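Local atomic coordinates of uncharacterized RNA methyltransferase pyrab10780 (Pyrococcus abyssi, PDB entry 2JJQ), a protein that transfers a methyl group from S-adenosyl-L-methionine to C5 of uridine 54 in tRNA, giving 5-methyluridine. Residues 365-379 with 392-404. Sequence-based numbering, arbitrary orientation.
Sequences GLHPRLVKRLNREKP and FARDVKMLDYRID
The backbones of 365-379 and 392-404 come nearest at Asn375 and Asp400, whose CA atoms are 5.8 Å apart, and again at Leu366 and Asp395: the loop leading into helix 368-377 meets Asp395 inside helix 389-398, while the last part of helix 368-377 meets the turn after that helix. Both helices flank strand 381-386 in the Rossmann-like sheet of this class I methyltransferase. Asn375 suits the meeting point because an amide can give and receive at once: OD1 accepts from Asp400 N at 2.6 Å, while ND2, in its amide plane, donates to Met398 O at 3.0 Å. These two bonds fix the amide's rotation about chi2 and satisfy backbone groups where helix 389-398 ends. The Asp400 carboxylate stacks on the amide, planes 12° apart, and a water joins Asp400 OD2 to Asn375 O. Beside this polar pair the apolar Leu399 packs against helix 368-377: its CD2 meets Val371 CB at 3.9 Å and also touches Leu374 CB. At the other end, Asp395 OD2 receives the nearly straight bond from Leu366 N (2.9 Å, 174°) from above the carboxylate plane, and also bonds Tyr384 OH. Arg394 NE and NH2 both grip Asp395 OD1 side-on in a salt bridge, and the partners of both oxygens together orient the carboxylate; NH2 reaches Ala364 O as well. Gly365, whose positive phi (82°) suits glycine, brings CA to 3.6 Å from Arg394 NH2. Leu366 itself packs against Tyr298, a cofactor-binding residue. Lys378, just after its helix, bends at chi2, chi3 and chi4 to bring CE to 3.5 Å from Tyr401 CZ and NZ over the ring face in a cation-pi interaction. The phenol completes the contact at its edge: Tyr401 OH donates to a lone pair of Pro379 O, in the carbonyl plane, at 2.7 Å.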
loop_
_atom_site.group_PDB
_atom_site.type_symbol
_atom_site.label_atom_id
_atom_site.label_comp_id
_atom_site.label_asym_id
_atom_site.label_seq_id
_atom_site.Cartn_x
_atom_site.Cartn_y
_atom_site.Cartn_z
ATOM N N GLY A 365 2.791 -15.421 3.732
ATOM C CA GLY A 365 3.563 -15.514 4.960
ATOM C C GLY A 365 4.907 -16.161 4.705
ATOM O O GLY A 365 5.308 -16.338 3.565
ATOM N N LEU A 366 5.608 -16.541 5.763
ATOM C CA LEU A 366 6.943 -17.103 5.639
ATOM C C LEU A 366 6.893 -18.541 5.107
ATOM O O LEU A 366 6.155 -19.357 5.640
ATOM C CB LEU A 366 7.596 -17.167 7.024
ATOM C CG LEU A 366 7.745 -15.817 7.765
ATOM C CD1 LEU A 366 8.399 -16.122 9.086
ATOM C CD2 LEU A 366 8.631 -14.888 6.937
ATOM N N HIS A 367 7.667 -18.862 4.080
ATOM C CA HIS A 367 7.755 -20.270 3.653
ATOM C C HIS A 367 8.144 -21.160 4.841
ATOM O O HIS A 367 9.060 -20.827 5.594
ATOM C CB HIS A 367 8.824 -20.452 2.601
ATOM C CG HIS A 367 8.714 -21.756 1.871
ATOM N ND1 HIS A 367 9.039 -22.962 2.449
ATOM C CD2 HIS A 367 8.296 -22.042 0.615
ATOM C CE1 HIS A 367 8.845 -23.936 1.577
ATOM N NE2 HIS A 367 8.369 -23.408 0.463
ATOM N N PRO A 368 7.465 -22.320 5.006
ATOM C CA PRO A 368 7.848 -23.284 6.066
ATOM C C PRO A 368 9.336 -23.616 6.156
ATOM O O PRO A 368 9.871 -23.761 7.273
ATOM C CB PRO A 368 7.011 -24.528 5.697
ATOM C CG PRO A 368 5.707 -23.892 5.165
ATOM C CD PRO A 368 6.237 -22.743 4.296
ATOM N N ARG A 369 10.015 -23.735 5.024
ATOM C CA ARG A 369 11.460 -24.003 5.015
ATOM C C ARG A 369 12.272 -22.863 5.641
ATOM O O ARG A 369 13.285 -23.081 6.283
ATOM C CB ARG A 369 11.989 -24.278 3.601
ATOM C CG ARG A 369 11.639 -25.686 3.107
ATOM C CD ARG A 369 12.051 -25.968 1.662
ATOM N NE ARG A 369 11.778 -27.372 1.347
ATOM C CZ ARG A 369 11.751 -27.878 0.114
ATOM N NH1 ARG A 369 11.967 -27.084 -0.941
ATOM N NH2 ARG A 369 11.501 -29.181 -0.067
ATOM N N LEU A 370 11.833 -21.638 5.414
ATOM C CA LEU A 370 12.497 -20.479 6.013
ATOM C C LEU A 370 12.247 -20.518 7.527
ATOM O O LEU A 370 13.160 -20.249 8.309
ATOM C CB LEU A 370 11.915 -19.187 5.406
ATOM C CG LEU A 370 12.431 -17.908 6.072
ATOM C CD1 LEU A 370 13.971 -17.827 6.096
ATOM C CD2 LEU A 370 11.818 -16.676 5.313
ATOM N N VAL A 371 11.013 -20.824 7.960
ATOM C CA VAL A 371 10.799 -20.969 9.410
ATOM C C VAL A 371 11.667 -22.048 10.074
ATOM O O VAL A 371 12.259 -21.817 11.143
ATOM C CB VAL A 371 9.302 -20.885 9.936
ATOM C CG1 VAL A 371 8.216 -20.452 8.889
ATOM C CG2 VAL A 371 8.942 -21.851 11.087
ATOM N N LYS A 372 11.805 -23.184 9.398
ATOM C CA LYS A 372 12.749 -24.215 9.885
ATOM C C LYS A 372 14.179 -23.695 10.025
ATOM O O LYS A 372 14.878 -23.950 11.041
ATOM C CB LYS A 372 12.746 -25.423 8.948
ATOM C CG LYS A 372 11.390 -26.152 8.922
ATOM C CD LYS A 372 11.480 -27.514 8.270
ATOM C CE LYS A 372 10.123 -28.234 8.269
ATOM N NZ LYS A 372 10.302 -29.679 7.856
ATOM N N ARG A 373 14.627 -22.953 9.006
ATOM C CA ARG A 373 15.983 -22.439 8.977
ATOM C C ARG A 373 16.194 -21.424 10.097
ATOM O O ARG A 373 17.222 -21.443 10.776
ATOM C CB ARG A 373 16.293 -21.833 7.622
ATOM C CG ARG A 373 16.533 -22.877 6.548
ATOM C CD ARG A 373 16.830 -22.210 5.220
ATOM N NE ARG A 373 17.351 -23.235 4.340
ATOM C CZ ARG A 373 16.738 -23.633 3.235
ATOM N NH1 ARG A 373 15.601 -23.045 2.866
ATOM N NH2 ARG A 373 17.277 -24.601 2.492
ATOM N N LEU A 374 15.185 -20.575 10.336
ATOM C CA LEU A 374 15.261 -19.572 11.409
ATOM C C LEU A 374 15.311 -20.270 12.783
ATOM O O LEU A 374 16.042 -19.857 13.693
ATOM C CB LEU A 374 14.025 -18.640 11.319
ATOM C CG LEU A 374 14.132 -17.581 10.196
ATOM C CD1 LEU A 374 12.742 -16.878 9.904
ATOM C CD2 LEU A 374 15.187 -16.522 10.542
ATOM N N ASN A 375 14.507 -21.321 12.924
ATOM C CA ASN A 375 14.486 -22.145 14.160
ATOM C C ASN A 375 15.820 -22.859 14.457
ATOM O O ASN A 375 16.187 -23.077 15.622
ATOM C CB ASN A 375 13.298 -23.125 14.121
ATOM C CG ASN A 375 11.969 -22.443 14.432
ATOM O OD1 ASN A 375 11.949 -21.368 15.015
ATOM N ND2 ASN A 375 10.858 -23.097 14.100
ATOM N N ARG A 376 16.525 -23.227 13.403
ATOM C CA ARG A 376 17.781 -23.972 13.517
ATOM C C ARG A 376 18.914 -23.000 13.774
ATOM O O ARG A 376 19.732 -23.214 14.662
ATOM C CB ARG A 376 18.020 -24.765 12.240
ATOM C CG ARG A 376 19.291 -25.561 12.185
ATOM C CD ARG A 376 19.164 -26.634 11.077
ATOM N NE ARG A 376 19.589 -26.155 9.756
ATOM C CZ ARG A 376 18.780 -25.982 8.705
ATOM N NH1 ARG A 376 17.476 -26.256 8.797
ATOM N NH2 ARG A 376 19.278 -25.542 7.554
ATOM N N GLU A 377 18.948 -21.909 13.013
ATOM C CA GLU A 377 20.037 -20.941 13.121
ATOM C C GLU A 377 19.874 -20.013 14.302
ATOM O O GLU A 377 20.868 -19.564 14.893
ATOM C CB GLU A 377 20.166 -20.100 11.833
ATOM C CG GLU A 377 20.616 -20.867 10.619
ATOM C CD GLU A 377 21.831 -21.748 10.886
ATOM O OE1 GLU A 377 22.864 -21.216 11.392
ATOM O OE2 GLU A 377 21.737 -22.960 10.569
ATOM N N LYS A 378 18.625 -19.673 14.620
ATOM C CA LYS A 378 18.325 -18.827 15.753
ATOM C C LYS A 378 19.103 -17.504 15.780
ATOM O O LYS A 378 19.824 -17.207 16.735
ATOM C CB LYS A 378 18.523 -19.600 17.075
ATOM C CG LYS A 378 17.601 -20.798 17.293
ATOM C CD LYS A 378 16.123 -20.370 17.421
ATOM C CE LYS A 378 15.879 -19.263 18.417
ATOM N NZ LYS A 378 15.974 -19.688 19.868
ATOM N N PRO A 379 18.913 -16.669 14.753
ATOM C CA PRO A 379 19.439 -15.313 14.887
ATOM C C PRO A 379 18.883 -14.693 16.148
ATOM O O PRO A 379 17.760 -15.023 16.529
ATOM C CB PRO A 379 18.890 -14.590 13.642
ATOM C CG PRO A 379 17.681 -15.409 13.177
ATOM C CD PRO A 379 18.015 -16.840 13.577
ATOM N N PHE A 392 0.695 -13.194 10.400
ATOM C CA PHE A 392 1.736 -12.962 11.396
ATOM C C PHE A 392 1.521 -13.883 12.615
ATOM O O PHE A 392 2.446 -14.537 13.104
ATOM C CB PHE A 392 1.703 -11.521 11.879
ATOM C CG PHE A 392 2.536 -11.306 13.094
ATOM C CD1 PHE A 392 3.942 -11.355 12.996
ATOM C CD2 PHE A 392 1.946 -11.078 14.339
ATOM C CE1 PHE A 392 4.728 -11.153 14.156
ATOM C CE2 PHE A 392 2.702 -10.902 15.454
ATOM C CZ PHE A 392 4.097 -10.924 15.380
ATOM N N ALA A 393 0.294 -13.903 13.120
ATOM C CA ALA A 393 -0.018 -14.673 14.338
ATOM C C ALA A 393 0.276 -16.153 14.135
ATOM O O ALA A 393 0.792 -16.817 15.043
ATOM C CB ALA A 393 -1.495 -14.466 14.751
ATOM N N ARG A 394 -0.097 -16.650 12.953
ATOM C CA ARG A 394 0.155 -18.028 12.521
ATOM C C ARG A 394 1.633 -18.344 12.507
ATOM O O ARG A 394 2.079 -19.346 13.085
ATOM C CB ARG A 394 -0.408 -18.243 11.124
ATOM C CG ARG A 394 -0.269 -19.739 10.622
ATOM C CD ARG A 394 -0.314 -19.840 9.111
ATOM N NE ARG A 394 0.819 -19.166 8.446
ATOM C CZ ARG A 394 0.896 -18.958 7.123
ATOM N NH1 ARG A 394 -0.109 -19.359 6.326
ATOM N NH2 ARG A 394 1.963 -18.338 6.594
ATOM N N ASP A 395 2.413 -17.494 11.825
ATOM C CA ASP A 395 3.837 -17.747 11.665
ATOM C C ASP A 395 4.557 -17.641 13.015
ATOM O O ASP A 395 5.490 -18.382 13.258
ATOM C CB ASP A 395 4.465 -16.732 10.674
ATOM C CG ASP A 395 4.095 -16.983 9.224
ATOM O OD1 ASP A 395 3.531 -18.062 8.900
ATOM O OD2 ASP A 395 4.340 -16.064 8.371
ATOM N N VAL A 396 4.148 -16.723 13.886
ATOM C CA VAL A 396 4.902 -16.537 15.127
ATOM C C VAL A 396 4.799 -17.810 16.015
ATOM O O VAL A 396 5.771 -18.181 16.678
ATOM C CB VAL A 396 4.552 -15.214 15.869
ATOM C CG1 VAL A 396 5.252 -15.154 17.255
ATOM C CG2 VAL A 396 5.036 -14.038 15.064
ATOM N N LYS A 397 3.653 -18.483 15.979
ATOM C CA LYS A 397 3.478 -19.765 16.700
ATOM C C LYS A 397 4.452 -20.828 16.229
ATOM O O LYS A 397 4.928 -21.635 17.038
ATOM C CB LYS A 397 2.045 -20.309 16.531
ATOM C CG LYS A 397 1.006 -19.564 17.315
ATOM C CD LYS A 397 -0.413 -20.112 17.039
ATOM C CE LYS A 397 -1.201 -19.130 16.206
ATOM N NZ LYS A 397 -2.670 -19.276 16.452
ATOM N N MET A 398 4.738 -20.834 14.928
ATOM C CA MET A 398 5.677 -21.792 14.358
ATOM C C MET A 398 7.133 -21.448 14.699
ATOM O O MET A 398 7.988 -22.324 14.725
ATOM C CB MET A 398 5.527 -21.871 12.846
ATOM C CG MET A 398 4.097 -21.950 12.354
ATOM S SD MET A 398 3.993 -21.723 10.569
ATOM C CE MET A 398 2.310 -22.270 10.238
ATOM N N LEU A 399 7.432 -20.168 14.928
ATOM C CA LEU A 399 8.819 -19.786 15.259
ATOM C C LEU A 399 9.168 -20.072 16.713
ATOM O O LEU A 399 8.359 -19.799 17.606
ATOM C CB LEU A 399 8.979 -18.280 15.012
ATOM C CG LEU A 399 9.012 -17.971 13.508
ATOM C CD1 LEU A 399 8.777 -16.473 13.277
ATOM C CD2 LEU A 399 10.321 -18.467 12.766
ATOM N N ASP A 400 10.397 -20.501 16.971
ATOM C CA ASP A 400 10.823 -20.701 18.375
ATOM C C ASP A 400 11.273 -19.414 19.050
ATOM O O ASP A 400 12.409 -19.303 19.553
ATOM C CB ASP A 400 11.868 -21.812 18.457
ATOM C CG ASP A 400 11.323 -23.150 17.957
ATOM O OD1 ASP A 400 10.097 -23.404 18.093
ATOM O OD2 ASP A 400 12.123 -23.951 17.432
ATOM N N TYR A 401 10.350 -18.438 19.077
ATOM C CA TYR A 401 10.643 -17.084 19.502
ATOM C C TYR A 401 9.426 -16.551 20.187
ATOM O O TYR A 401 8.323 -16.991 19.901
ATOM C CB TYR A 401 10.869 -16.180 18.251
ATOM C CG TYR A 401 12.218 -16.361 17.591
ATOM C CD1 TYR A 401 13.226 -15.418 17.771
ATOM C CD2 TYR A 401 12.478 -17.461 16.756
ATOM C CE1 TYR A 401 14.483 -15.588 17.165
ATOM C CE2 TYR A 401 13.715 -17.637 16.150
ATOM C CZ TYR A 401 14.710 -16.686 16.367
ATOM O OH TYR A 401 15.931 -16.822 15.769
ATOM N N ARG A 402 9.615 -15.576 21.057
ATOM C CA ARG A 402 8.488 -14.862 21.681
ATOM C C ARG A 402 8.435 -13.415 21.139
ATOM O O ARG A 402 9.414 -12.955 20.597
ATOM C CB ARG A 402 8.649 -14.862 23.188
ATOM C CG ARG A 402 9.870 -14.113 23.654
ATOM C CD ARG A 402 9.952 -14.035 25.176
ATOM N NE ARG A 402 10.456 -12.717 25.524
ATOM C CZ ARG A 402 11.681 -12.456 25.947
ATOM N NH1 ARG A 402 12.570 -13.436 26.130
ATOM N NH2 ARG A 402 12.001 -11.197 26.198
ATOM N N ILE A 403 7.290 -12.738 21.273
ATOM C CA ILE A 403 7.198 -11.311 20.914
ATOM C C ILE A 403 7.800 -10.468 22.034
ATOM O O ILE A 403 7.321 -10.462 23.182
ATOM C CB ILE A 403 5.715 -10.924 20.649
ATOM C CG1 ILE A 403 5.207 -11.757 19.482
ATOM C CG2 ILE A 403 5.577 -9.438 20.338
ATOM C CD1 ILE A 403 3.726 -11.689 19.359
ATOM N N ASP A 404 8.904 -9.806 21.731
ATOM C CA ASP A 404 9.597 -9.002 22.705
ATOM C C ASP A 404 8.972 -7.598 22.739
ATOM O O ASP A 404 8.689 -7.045 23.814
ATOM C CB ASP A 404 11.076 -8.928 22.310
ATOM C CG ASP A 404 11.866 -7.993 23.187
ATOM O OD1 ASP A 404 11.519 -7.936 24.384
ATOM O OD2 ASP A 404 12.860 -7.367 22.712
HETATM O O HOH W 1 4.300 -20.471 7.536
HETATM O O HOH W 2 14.930 -23.652 17.838
HETATM O O HOH W 3 14.207 -17.937 21.116
#